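Local structure of putative phosphoribosyltransferase (Neisseria gonorrhoeae, 5VOG) at residues D39-I44 against N100-D105; L134-K139 against G154-D159; I13-D18 against W160-P165. The protein is a putative phosphoribosyltransferase of the type I fold, probably with glycosyltransferase activity, that binds the alarmone ppGpp (guanosine-5',3'-tetraphosphate). All coordinates share one frame; numbering follows the deposited sequence.

In the fold
Contacts 1 and 2 lie on one mixed sheet, and contact 3 on a small separate sheet beside the nucleotide. Contact 1 pairs strands 40-45 and 101-105 in the middle of the mixed sheet, and contact 2 pairs 135-137 with 151-157 nearer its edge; their centres lie about 19 Å apart, yet Asp105 O comes within 3.1 Å of Leu134 N. Contact 3 is the pairing of strands 12-14 and 161-163 in the small sheet, with its centre about 12 Å from that of contact 2. There His135 ND1 stands 2.9 Å from Tyr164 OH. Lys137 of contact 2 and Trp161 and Ile162 of contact 3 hold the guanine of the bound ppGpp.

Contact 1 of 3, residues D39-I44 against N100-D105; sequences DAMIAI and NVLVVD
Asp39 and Asn100 grip each other through two bonds where the paired strands begin. The backbone N of Asn100 donates to Asp39 OD2 at 2.8 Å, almost straight at 174° and on the anti lone pair of that oxygen, while Asp39 N returns a bond to Asn100 O. With chi1 at -59° the carboxylate carbon of Asp39 is anti to its own carbonyl carbon, which puts CG beside the backbone N, on the way to Asn100. Asn100 O also accepts a weak second bond from Ala40 N.

From there a regular parallel ladder runs on: Leu102 N to Ala40 O, Ile42 N to Leu102 O at 2.8 Å, Val104 N to Ile42 O, and Ile44 N to Val104 O at 3.0 Å. Each strand thus gives and takes in turn, and CA-H groups of Val101, Met41 and Val103 lean on the same carbonyl oxygens. At the far end a water donates to both Ile44 O and Asp105 OD1 (2.6 Å), bridging the strands beyond the last backbone bond.

The side chains pack on both faces. On one, CD1 of Ile42 meets Val101 CG2, and CD1 of Ile44 reaches CG1 of Val103 at 3.6 Å while also lying 3.5 Å from Asp105 OD2. On the other, CG and SD of Met41 meet Val104 CG2, the sulphur at 3.8 Å, while the end of the chain leads away.

These are two neighbouring inner strands of the parallel sheet in the phosphoribosyltransferase alpha/beta fold. Helix 112-121 covers the Ile42 and Val103 face through Leu118 and Leu121, and helix 49-59 covers Met41, Ala43 and Leu102. Strand 63-75 pairs with the other edge of 40-45, and Thr128 N donates to Asn100 OD1, just before strand 129-133.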
loop_
_atom_site.group_PDB
_atom_site.type_symbol
_atom_site.label_atom_id
_atom_site.label_comp_id
_atom_site.label_asym_id
_atom_site.label_seq_id
_atom_site.Cartn_x
_atom_site.Cartn_y
_atom_site.Cartn_z
ATOM N N ASP A 39 -1.159 -4.552 17.388
ATOM C CA ASP A 39 -2.571 -4.695 17.070
ATOM C C ASP A 39 -2.922 -4.156 15.697
ATOM O O ASP A 39 -3.941 -4.566 15.127
ATOM C CB ASP A 39 -3.409 -3.989 18.140
ATOM C CG ASP A 39 -3.164 -4.553 19.522
ATOM O OD1 ASP A 39 -3.477 -5.746 19.732
ATOM O OD2 ASP A 39 -2.633 -3.822 20.393
ATOM N N ALA A 40 -2.094 -3.273 15.149
ATOM C CA ALA A 40 -2.324 -2.697 13.833
ATOM C C ALA A 40 -1.020 -2.084 13.349
ATOM O O ALA A 40 -0.130 -1.774 14.148
ATOM C CB ALA A 40 -3.428 -1.637 13.870
ATOM N N MET A 41 -0.915 -1.934 12.030
ATOM C CA MET A 41 0.154 -1.185 11.385
ATOM C C MET A 41 -0.368 0.185 10.977
ATOM O O MET A 41 -1.556 0.352 10.688
ATOM C CB MET A 41 0.678 -1.914 10.141
ATOM C CG MET A 41 1.556 -3.109 10.455
ATOM S SD MET A 41 2.075 -3.976 8.955
ATOM C CE MET A 41 0.769 -5.195 8.785
ATOM N N ILE A 42 0.528 1.167 10.963
ATOM C CA ILE A 42 0.263 2.459 10.336
ATOM C C ILE A 42 1.323 2.624 9.255
ATOM O O ILE A 42 2.491 2.919 9.552
ATOM C CB ILE A 42 0.289 3.620 11.337
ATOM C CG1 ILE A 42 -0.753 3.391 12.439
ATOM C CG2 ILE A 42 0.055 4.951 10.618
ATOM C CD1 ILE A 42 -0.670 4.386 13.578
ATOM N N ALA A 43 0.931 2.399 7.999
ATOM C CA ALA A 43 1.851 2.535 6.878
ATOM C C ALA A 43 1.973 3.998 6.486
ATOM O O ALA A 43 0.973 4.707 6.392
ATOM C CB ALA A 43 1.355 1.725 5.679
ATOM N N ILE A 44 3.199 4.448 6.237
ATOM C CA ILE A 44 3.430 5.796 5.730
ATOM C C ILE A 44 3.535 5.701 4.210
ATOM O O ILE A 44 4.548 5.243 3.683
ATOM C CB ILE A 44 4.692 6.428 6.331
ATOM C CG1 ILE A 44 4.645 6.404 7.862
ATOM C CG2 ILE A 44 4.855 7.855 5.816
ATOM C CD1 ILE A 44 5.997 6.767 8.510
ATOM N N ASN A 100 -1.394 -1.267 20.627
ATOM C CA ASN A 100 -0.021 -1.214 20.142
ATOM C C ASN A 100 -0.044 -1.048 18.628
ATOM O O ASN A 100 -0.657 -1.860 17.928
ATOM C CB ASN A 100 0.738 -2.487 20.513
ATOM C CG ASN A 100 0.820 -2.701 22.003
ATOM O OD1 ASN A 100 0.915 -1.747 22.767
ATOM N ND2 ASN A 100 0.781 -3.958 22.426
ATOM N N VAL A 101 0.630 -0.019 18.117
ATOM C CA VAL A 101 0.636 0.242 16.679
ATOM C C VAL A 101 2.069 0.257 16.165
ATOM O O VAL A 101 2.981 0.772 16.824
ATOM C CB VAL A 101 -0.103 1.551 16.324
ATOM C CG1 VAL A 101 -1.597 1.427 16.661
ATOM C CG2 VAL A 101 0.522 2.751 17.012
ATOM N N LEU A 102 2.261 -0.321 14.978
ATOM C CA LEU A 102 3.567 -0.472 14.340
ATOM C C LEU A 102 3.599 0.422 13.105
ATOM O O LEU A 102 2.902 0.154 12.120
ATOM C CB LEU A 102 3.823 -1.929 13.952
ATOM C CG LEU A 102 5.182 -2.212 13.314
ATOM C CD1 LEU A 102 6.295 -2.011 14.349
ATOM C CD2 LEU A 102 5.229 -3.611 12.708
ATOM N N VAL A 103 4.414 1.472 13.151
ATOM C CA VAL A 103 4.595 2.367 12.012
ATOM C C VAL A 103 5.526 1.685 11.016
ATOM O O VAL A 103 6.563 1.148 11.409
ATOM C CB VAL A 103 5.164 3.714 12.490
ATOM C CG1 VAL A 103 5.414 4.664 11.333
ATOM C CG2 VAL A 103 4.233 4.347 13.542
ATOM N N VAL A 104 5.166 1.691 9.726
ATOM C CA VAL A 104 5.909 0.956 8.697
ATOM C C VAL A 104 6.328 1.909 7.581
ATOM O O VAL A 104 5.502 2.668 7.064
ATOM C CB VAL A 104 5.081 -0.211 8.119
ATOM C CG1 VAL A 104 5.855 -0.912 6.999
ATOM C CG2 VAL A 104 4.663 -1.187 9.212
ATOM N N ASP A 105 7.604 1.859 7.189
ATOM C CA ASP A 105 8.066 2.626 6.036
ATOM C C ASP A 105 9.121 1.817 5.291
ATOM O O ASP A 105 9.592 0.789 5.782
ATOM C CB ASP A 105 8.596 4.004 6.449
ATOM C CG ASP A 105 8.268 5.084 5.437
ATOM O OD1 ASP A 105 8.083 4.754 4.249
ATOM O OD2 ASP A 105 8.205 6.272 5.824
HETATM O O HOH W 1 6.844 6.407 2.723
#

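Contact 2 of 3, residues L134-K139 against G154-D159. With G4P (guanosine-5',3'-tetraphosphate), chain D.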
loop_
_atom_site.group_PDB
_atom_site.type_symbol
_atom_site.label_atom_id
_atom_site.label_comp_id
_atom_site.label_asym_id
_atom_site.label_seq_id
_atom_site.Cartn_x
_atom_site.Cartn_y
_atom_site.Cartn_z
ATOM N N LEU A 134 11.918 -1.296 6.139
ATOM C CA LEU A 134 12.505 -2.341 5.311
ATOM C C LEU A 134 14.026 -2.222 5.270
ATOM O O LEU A 134 14.746 -3.192 5.553
ATOM C CB LEU A 134 11.898 -2.266 3.907
ATOM C CG LEU A 134 12.562 -3.031 2.757
ATOM C CD1 LEU A 134 12.542 -4.533 2.994
ATOM C CD2 LEU A 134 11.846 -2.693 1.450
ATOM N N HIS A 135 14.532 -1.033 4.943
ATOM C CA HIS A 135 15.957 -0.785 4.758
ATOM C C HIS A 135 16.414 0.344 5.662
ATOM O O HIS A 135 15.834 1.436 5.637
ATOM C CB HIS A 135 16.253 -0.411 3.310
ATOM C CG HIS A 135 15.991 -1.516 2.347
ATOM N ND1 HIS A 135 15.325 -1.322 1.156
ATOM C CD2 HIS A 135 16.330 -2.826 2.388
ATOM C CE1 HIS A 135 15.259 -2.471 0.508
ATOM N NE2 HIS A 135 15.866 -3.398 1.230
ATOM N N GLU A 136 17.479 0.091 6.427
ATOM C CA GLU A 136 18.105 1.090 7.287
ATOM C C GLU A 136 19.462 1.460 6.700
ATOM O O GLU A 136 20.394 0.650 6.726
ATOM C CB GLU A 136 18.261 0.561 8.710
ATOM C CG GLU A 136 19.027 1.510 9.612
ATOM C CD GLU A 136 19.284 0.939 10.993
ATOM O OE1 GLU A 136 18.928 -0.232 11.254
ATOM O OE2 GLU A 136 19.850 1.673 11.826
ATOM N N LYS A 137 19.585 2.685 6.191
ATOM C CA LYS A 137 20.865 3.150 5.673
ATOM C C LYS A 137 21.763 3.630 6.807
ATOM O O LYS A 137 21.328 4.384 7.684
ATOM C CB LYS A 137 20.673 4.280 4.675
ATOM C CG LYS A 137 20.008 3.884 3.385
ATOM C CD LYS A 137 20.004 5.118 2.512
ATOM C CE LYS A 137 19.463 4.875 1.162
ATOM N NZ LYS A 137 19.580 6.130 0.378
ATOM N N ILE A 138 23.023 3.208 6.768
ATOM C CA ILE A 138 24.015 3.595 7.767
ATOM C C ILE A 138 24.640 4.911 7.314
ATOM O O ILE A 138 25.466 4.946 6.401
ATOM C CB ILE A 138 25.066 2.508 7.971
ATOM C CG1 ILE A 138 24.385 1.198 8.376
ATOM C CG2 ILE A 138 26.082 2.975 9.006
ATOM C CD1 ILE A 138 23.336 1.353 9.473
ATOM N N LYS A 139 24.244 5.999 7.964
ATOM C CA LYS A 139 24.624 7.346 7.560
ATOM C C LYS A 139 24.199 8.294 8.671
ATOM O O LYS A 139 23.493 7.908 9.606
ATOM C CB LYS A 139 23.989 7.741 6.221
ATOM C CG LYS A 139 22.464 7.698 6.221
ATOM C CD LYS A 139 21.887 7.824 4.811
ATOM C CE LYS A 139 22.114 9.208 4.228
ATOM N NZ LYS A 139 21.718 9.288 2.788
ATOM N N GLY A 154 14.627 -4.278 8.499
ATOM C CA GLY A 154 14.782 -5.551 7.832
ATOM C C GLY A 154 16.236 -5.919 7.626
ATOM O O GLY A 154 16.682 -6.981 8.068
ATOM N N ILE A 155 16.973 -5.054 6.932
ATOM C CA ILE A 155 18.422 -5.157 6.817
ATOM C C ILE A 155 19.003 -3.757 6.928
ATOM O O ILE A 155 18.348 -2.764 6.599
ATOM C CB ILE A 155 18.879 -5.807 5.493
ATOM C CG1 ILE A 155 18.261 -5.074 4.298
ATOM C CG2 ILE A 155 18.530 -7.290 5.461
ATOM C CD1 ILE A 155 18.868 -5.463 2.974
ATOM N N THR A 156 20.247 -3.676 7.384
ATOM C CA THR A 156 20.993 -2.436 7.273
ATOM C C THR A 156 21.754 -2.436 5.955
ATOM O O THR A 156 22.221 -3.479 5.492
ATOM C CB THR A 156 21.962 -2.261 8.437
ATOM O OG1 THR A 156 22.954 -3.285 8.366
ATOM C CG2 THR A 156 21.212 -2.357 9.756
ATOM N N VAL A 157 21.862 -1.262 5.347
ATOM C CA VAL A 157 22.466 -1.075 4.035
ATOM C C VAL A 157 23.525 0.015 4.151
ATOM O O VAL A 157 23.417 0.914 4.993
ATOM C CB VAL A 157 21.399 -0.690 2.964
ATOM C CG1 VAL A 157 21.954 -0.839 1.549
ATOM C CG2 VAL A 157 20.115 -1.506 3.126
ATOM N N GLU A 158 24.529 -0.050 3.284
ATOM C CA GLU A 158 25.447 1.057 3.115
ATOM C C GLU A 158 24.679 2.299 2.675
ATOM O O GLU A 158 23.499 2.242 2.316
ATOM C CB GLU A 158 26.506 0.711 2.072
ATOM C CG GLU A 158 27.373 -0.460 2.459
ATOM C CD GLU A 158 28.345 -0.089 3.540
ATOM O OE1 GLU A 158 29.112 0.876 3.329
ATOM O OE2 GLU A 158 28.332 -0.746 4.602
ATOM N N ASP A 159 25.361 3.443 2.694
ATOM C CA ASP A 159 24.756 4.674 2.178
ATOM C C ASP A 159 24.819 4.655 0.651
ATOM O O ASP A 159 25.601 5.359 0.007
ATOM C CB ASP A 159 25.435 5.910 2.745
ATOM C CG ASP A 159 24.699 7.183 2.380
ATOM O OD1 ASP A 159 23.534 7.089 1.919
ATOM O OD2 ASP A 159 25.274 8.272 2.546
HETATM P PB G4P D . 12.984 8.620 6.646
HETATM O O1B G4P D . 12.470 9.556 7.620
HETATM O O2B G4P D . 14.490 8.299 6.774
HETATM O O3B G4P D . 12.160 7.294 6.662
HETATM O O3A G4P D . 12.728 9.146 5.163
HETATM P PA G4P D . 13.166 10.494 4.446
HETATM O O1A G4P D . 12.369 11.643 4.929
HETATM O O2A G4P D . 14.658 10.670 4.569
HETATM O "O5'" G4P D . 12.854 10.111 2.912
HETATM C "C5'" G4P D . 12.556 11.101 1.909
HETATM C "C4'" G4P D . 12.338 10.389 0.600
HETATM O "O4'" G4P D . 13.585 9.871 0.106
HETATM C "C3'" G4P D . 11.379 9.197 0.675
HETATM O "O3'" G4P D . 10.289 9.424 -0.244
HETATM C "C2'" G4P D . 12.206 7.980 0.250
HETATM O "O2'" G4P D . 11.482 7.037 -0.538
HETATM C "C1'" G4P D . 13.331 8.644 -0.541
HETATM N N9 G4P D . 14.568 7.860 -0.504
HETATM C C8 G4P D . 15.569 7.946 0.426
HETATM N N7 G4P D . 16.550 7.102 0.205
HETATM C C5 G4P D . 16.165 6.420 -0.939
HETATM C C6 G4P D . 16.815 5.387 -1.687
HETATM O O6 G4P D . 17.906 4.861 -1.450
HETATM N N1 G4P D . 16.078 4.998 -2.788
HETATM C C2 G4P D . 14.862 5.519 -3.148
HETATM N N2 G4P D . 14.300 5.036 -4.260
HETATM N N3 G4P D . 14.246 6.479 -2.463
HETATM C C4 G4P D . 14.945 6.880 -1.384
HETATM P PC G4P D . 9.021 10.290 0.135
HETATM O O1C G4P D . 9.299 11.743 -0.029
HETATM O O2C G4P D . 8.661 9.866 1.533
HETATM O O3C G4P D . 7.882 9.787 -0.861
HETATM P PD G4P D . 7.096 8.412 -1.049
HETATM O O1D G4P D . 7.316 7.633 0.205
HETATM O O2D G4P D . 5.617 8.815 -1.254
HETATM O O3D G4P D . 7.663 7.792 -2.299
HETATM O O HOH W 2 22.042 7.140 -0.599
#
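Gly154 lies beside Leu134 where both segments turn a corner, and Leu134 O accepts a bond from Ile155 N at 3.2 Å, opening a short parallel ladder. Ile155 O then takes Glu136 N, and CG1 of Ile155 meets His135 CD2 at 3.5 Å in the plane of the imidazole, at its edge. Leu134 CG covers one face of this ring, and ND1 is bonded to Tyr164 OH. Thr156 lies beside Glu136 on the other face of the sheet, its CG2 touching OE1, an oxygen held by Ser153 OG.

Val157 N binds Glu136 O at 2.8 Å, and its own O accepts from Ile138 N. Past Glu158, Asp159 OD1 forms a salt bridge with Lys139 NZ at 3.0 Å, on the syn side but 32° out of the carboxylate plane. A water links the same oxygen to Lys137 NZ. Extended beyond CG, Lys137 carries NZ to guanine O6 (2.8 Å) and N7 (3.2 Å) of the bound ppGpp, reading the Hoogsteen edge of the base. Asp109 also forms salt bridges with both lysines, and with Asp159 may offset part of their charge.

Bending away from the main run of the sheet at residues 134 and 154, these short parallel strands carry Lys137 to the guanine pocket. Strand 107-108 flanks 135-137, strand 161-163 covers His135 and Lys137, and helix 17-33 packs on Leu134.

Contact 3 of 3, residues I13-D18 against W160-P165; sequences IWYTYD and WWINYP. With G4P (guanosine-5',3'-tetraphosphate), chain D.
Asn163 lies flat against the indole of Trp14, its amide plane 16° from the ring and ND2 3.4 Å above the ring centre. This stack sits on a two-stranded parallel sheet that probably belongs to the hood, as in type I phosphoribosyltransferases; here it holds the guanine of ppGpp. CB of Asn163 completes a CH-pi contact with the five-membered ring. Chi1 of -63° sets the amide carbon beside the backbone N, and ND2 donates to Ile13 O from above the carbonyl plane. The same oxygen accepts Asn163 N at 2.8 Å, so two donors from one residue grip it. Ile13 N binds Trp161 O, while the bond from Tyr15 N to Asn163 O is weak.

On the opposite face of this sheet Ile13 CG2 packs beside Ile162 CG1, and Ile162 CG2 meets the edge of Tyr15. Further on, Pro165 CB stands over the centre of the Tyr17 ring, 3.6 Å from its centroid. Tyr17 OH bonds His21 of the second subunit, bringing this end of the contact to the dimer interface; Thr16 caps helix 17-33 through Asp19 N.

The strand also binds ppGpp: Trp161 stacks over one face of the guanine, and Ile162 N donates to O6. Ile162 O takes both N2 and, at 2.7 Å, N1 of the base.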
loop_
_atom_site.group_PDB
_atom_site.type_symbol
_atom_site.label_atom_id
_atom_site.label_comp_id
_atom_site.label_asym_id
_atom_site.label_seq_id
_atom_site.Cartn_x
_atom_site.Cartn_y
_atom_site.Cartn_z
ATOM N N ILE A 13 22.191 0.038 -5.812
ATOM C CA ILE A 13 21.779 -1.351 -5.682
ATOM C C ILE A 13 20.327 -1.460 -6.129
ATOM O O ILE A 13 19.535 -0.527 -5.963
ATOM C CB ILE A 13 22.000 -1.878 -4.235
ATOM C CG1 ILE A 13 21.750 -3.386 -4.154
ATOM C CG2 ILE A 13 21.131 -1.124 -3.234
ATOM C CD1 ILE A 13 22.489 -4.074 -3.015
ATOM N N TRP A 14 20.002 -2.590 -6.752
ATOM C CA TRP A 14 18.651 -2.922 -7.188
ATOM C C TRP A 14 18.187 -4.176 -6.462
ATOM O O TRP A 14 18.941 -5.149 -6.349
ATOM C CB TRP A 14 18.595 -3.168 -8.704
ATOM C CG TRP A 14 18.809 -1.953 -9.570
ATOM C CD1 TRP A 14 17.863 -1.309 -10.312
ATOM C CD2 TRP A 14 20.041 -1.251 -9.798
ATOM N NE1 TRP A 14 18.421 -0.249 -10.979
ATOM C CE2 TRP A 14 19.759 -0.193 -10.686
ATOM C CE3 TRP A 14 21.355 -1.417 -9.343
ATOM C CZ2 TRP A 14 20.736 0.703 -11.120
ATOM C CZ3 TRP A 14 22.323 -0.527 -9.772
ATOM C CH2 TRP A 14 22.010 0.519 -10.657
ATOM N N TYR A 15 16.941 -4.164 -5.990
ATOM C CA TYR A 15 16.349 -5.300 -5.300
ATOM C C TYR A 15 15.110 -5.760 -6.050
ATOM O O TYR A 15 14.288 -4.937 -6.463
ATOM C CB TYR A 15 15.948 -4.952 -3.854
ATOM C CG TYR A 15 17.090 -4.638 -2.919
ATOM C CD1 TYR A 15 18.070 -5.584 -2.630
ATOM C CD2 TYR A 15 17.168 -3.401 -2.290
ATOM C CE1 TYR A 15 19.104 -5.292 -1.757
ATOM C CE2 TYR A 15 18.194 -3.105 -1.410
ATOM C CZ TYR A 15 19.159 -4.048 -1.150
ATOM O OH TYR A 15 20.174 -3.741 -0.268
ATOM N N THR A 16 14.966 -7.073 -6.208
ATOM C CA THR A 16 13.751 -7.610 -6.801
ATOM C C THR A 16 12.609 -7.571 -5.786
ATOM O O THR A 16 12.820 -7.423 -4.581
ATOM C CB THR A 16 13.960 -9.051 -7.285
ATOM O OG1 THR A 16 14.141 -9.916 -6.155
ATOM C CG2 THR A 16 15.176 -9.155 -8.210
ATOM N N TYR A 17 11.378 -7.708 -6.291
ATOM C CA TYR A 17 10.240 -7.857 -5.388
ATOM C C TYR A 17 10.458 -9.016 -4.427
ATOM O O TYR A 17 10.193 -8.896 -3.228
ATOM C CB TYR A 17 8.946 -8.084 -6.171
ATOM C CG TYR A 17 8.310 -6.851 -6.778
ATOM C CD1 TYR A 17 7.702 -5.887 -5.973
ATOM C CD2 TYR A 17 8.268 -6.674 -8.159
ATOM C CE1 TYR A 17 7.110 -4.761 -6.528
ATOM C CE2 TYR A 17 7.671 -5.553 -8.722
ATOM C CZ TYR A 17 7.093 -4.600 -7.905
ATOM O OH TYR A 17 6.495 -3.483 -8.461
ATOM N N ASP A 18 10.949 -10.149 -4.938
ATOM C CA ASP A 18 11.158 -11.318 -4.087
ATOM C C ASP A 18 12.250 -11.073 -3.052
ATOM O O ASP A 18 12.131 -11.530 -1.908
ATOM C CB ASP A 18 11.512 -12.537 -4.932
ATOM C CG ASP A 18 10.332 -13.067 -5.739
ATOM O OD1 ASP A 18 9.194 -12.595 -5.537
ATOM O OD2 ASP A 18 10.545 -13.963 -6.582
ATOM N N TRP A 160 23.972 3.807 0.078
ATOM C CA TRP A 160 23.843 3.628 -1.358
ATOM C C TRP A 160 22.442 4.033 -1.783
ATOM O O TRP A 160 21.505 4.014 -0.983
ATOM C CB TRP A 160 24.077 2.172 -1.771
ATOM C CG TRP A 160 25.457 1.641 -1.517
ATOM C CD1 TRP A 160 26.534 2.324 -1.033
ATOM C CD2 TRP A 160 25.896 0.302 -1.747
ATOM N NE1 TRP A 160 27.623 1.483 -0.947
ATOM C CE2 TRP A 160 27.255 0.236 -1.380
ATOM C CE3 TRP A 160 25.271 -0.851 -2.232
ATOM C CZ2 TRP A 160 27.997 -0.936 -1.482
ATOM C CZ3 TRP A 160 26.012 -2.016 -2.331
ATOM C CH2 TRP A 160 27.358 -2.049 -1.957
ATOM N N TRP A 161 22.288 4.365 -3.061
ATOM C CA TRP A 161 20.953 4.624 -3.578
ATOM C C TRP A 161 20.268 3.301 -3.889
ATOM O O TRP A 161 20.776 2.498 -4.682
ATOM C CB TRP A 161 20.989 5.506 -4.819
ATOM C CG TRP A 161 19.601 5.937 -5.168
ATOM C CD1 TRP A 161 18.814 5.460 -6.178
ATOM C CD2 TRP A 161 18.817 6.904 -4.466
ATOM N NE1 TRP A 161 17.590 6.088 -6.155
ATOM C CE2 TRP A 161 17.567 6.979 -5.114
ATOM C CE3 TRP A 161 19.053 7.722 -3.354
ATOM C CZ2 TRP A 161 16.556 7.845 -4.691
ATOM C CZ3 TRP A 161 18.047 8.580 -2.934
ATOM C CH2 TRP A 161 16.815 8.634 -3.601
ATOM N N ILE A 162 19.119 3.079 -3.269
ATOM C CA ILE A 162 18.360 1.847 -3.445
ATOM C C ILE A 162 17.338 2.054 -4.548
ATOM O O ILE A 162 16.538 2.999 -4.499
ATOM C CB ILE A 162 17.676 1.432 -2.134
ATOM C CG1 ILE A 162 18.719 1.200 -1.038
ATOM C CG2 ILE A 162 16.809 0.200 -2.354
ATOM C CD1 ILE A 162 18.109 1.105 0.366
ATOM N N ASN A 163 17.357 1.170 -5.543
ATOM C CA ASN A 163 16.374 1.189 -6.623
ATOM C C ASN A 163 15.332 0.115 -6.346
ATOM O O ASN A 163 15.649 -1.079 -6.349
ATOM C CB ASN A 163 17.060 0.974 -7.966
ATOM C CG ASN A 163 18.020 2.085 -8.290
ATOM O OD1 ASN A 163 17.611 3.143 -8.754
ATOM N ND2 ASN A 163 19.304 1.871 -8.004
ATOM N N TYR A 164 14.083 0.549 -6.080
ATOM C CA TYR A 164 12.982 -0.337 -5.733
ATOM C C TYR A 164 12.290 -0.859 -6.983
ATOM O O TYR A 164 12.162 -0.139 -7.975
ATOM C CB TYR A 164 11.968 0.389 -4.844
ATOM C CG TYR A 164 12.546 0.630 -3.473
ATOM C CD1 TYR A 164 12.660 -0.413 -2.571
ATOM C CD2 TYR A 164 13.039 1.879 -3.105
ATOM C CE1 TYR A 164 13.221 -0.221 -1.320
ATOM C CE2 TYR A 164 13.603 2.087 -1.855
ATOM C CZ TYR A 164 13.699 1.024 -0.971
ATOM O OH TYR A 164 14.273 1.206 0.275
ATOM N N PRO A 165 11.820 -2.106 -6.939
ATOM C CA PRO A 165 11.146 -2.664 -8.120
ATOM C C PRO A 165 9.856 -1.936 -8.459
ATOM O O PRO A 165 9.440 -1.930 -9.627
ATOM C CB PRO A 165 10.895 -4.125 -7.719
ATOM C CG PRO A 165 10.831 -4.099 -6.211
ATOM C CD PRO A 165 11.818 -3.033 -5.791
HETATM P PB G4P D . 12.984 8.620 6.646
HETATM O O1B G4P D . 12.470 9.556 7.620
HETATM O O2B G4P D . 14.490 8.299 6.774
HETATM O O3B G4P D . 12.160 7.294 6.662
HETATM O O3A G4P D . 12.728 9.146 5.163
HETATM P PA G4P D . 13.166 10.494 4.446
HETATM O O1A G4P D . 12.369 11.643 4.929
HETATM O O2A G4P D . 14.658 10.670 4.569
HETATM O "O5'" G4P D . 12.854 10.111 2.912
HETATM C "C5'" G4P D . 12.556 11.101 1.909
HETATM C "C4'" G4P D . 12.338 10.389 0.600
HETATM O "O4'" G4P D . 13.585 9.871 0.106
HETATM C "C3'" G4P D . 11.379 9.197 0.675
HETATM O "O3'" G4P D . 10.289 9.424 -0.244
HETATM C "C2'" G4P D . 12.206 7.980 0.250
HETATM O "O2'" G4P D . 11.482 7.037 -0.538
HETATM C "C1'" G4P D . 13.331 8.644 -0.541
HETATM N N9 G4P D . 14.568 7.860 -0.504
HETATM C C8 G4P D . 15.569 7.946 0.426
HETATM N N7 G4P D . 16.550 7.102 0.205
HETATM C C5 G4P D . 16.165 6.420 -0.939
HETATM C C6 G4P D . 16.815 5.387 -1.687
HETATM O O6 G4P D . 17.906 4.861 -1.450
HETATM N N1 G4P D . 16.078 4.998 -2.788
HETATM C C2 G4P D . 14.862 5.519 -3.148
HETATM N N2 G4P D . 14.300 5.036 -4.260
HETATM N N3 G4P D . 14.246 6.479 -2.463
HETATM C C4 G4P D . 14.945 6.880 -1.384
HETATM P PC G4P D . 9.021 10.290 0.135
HETATM O O1C G4P D . 9.299 11.743 -0.029
HETATM O O2C G4P D . 8.661 9.866 1.533
HETATM O O3C G4P D . 7.882 9.787 -0.861
HETATM P PD G4P D . 7.096 8.412 -1.049
HETATM O O1D G4P D . 7.316 7.633 0.205
HETATM O O2D G4P D . 5.617 8.815 -1.254
HETATM O O3D G4P D . 7.663 7.792 -2.299
#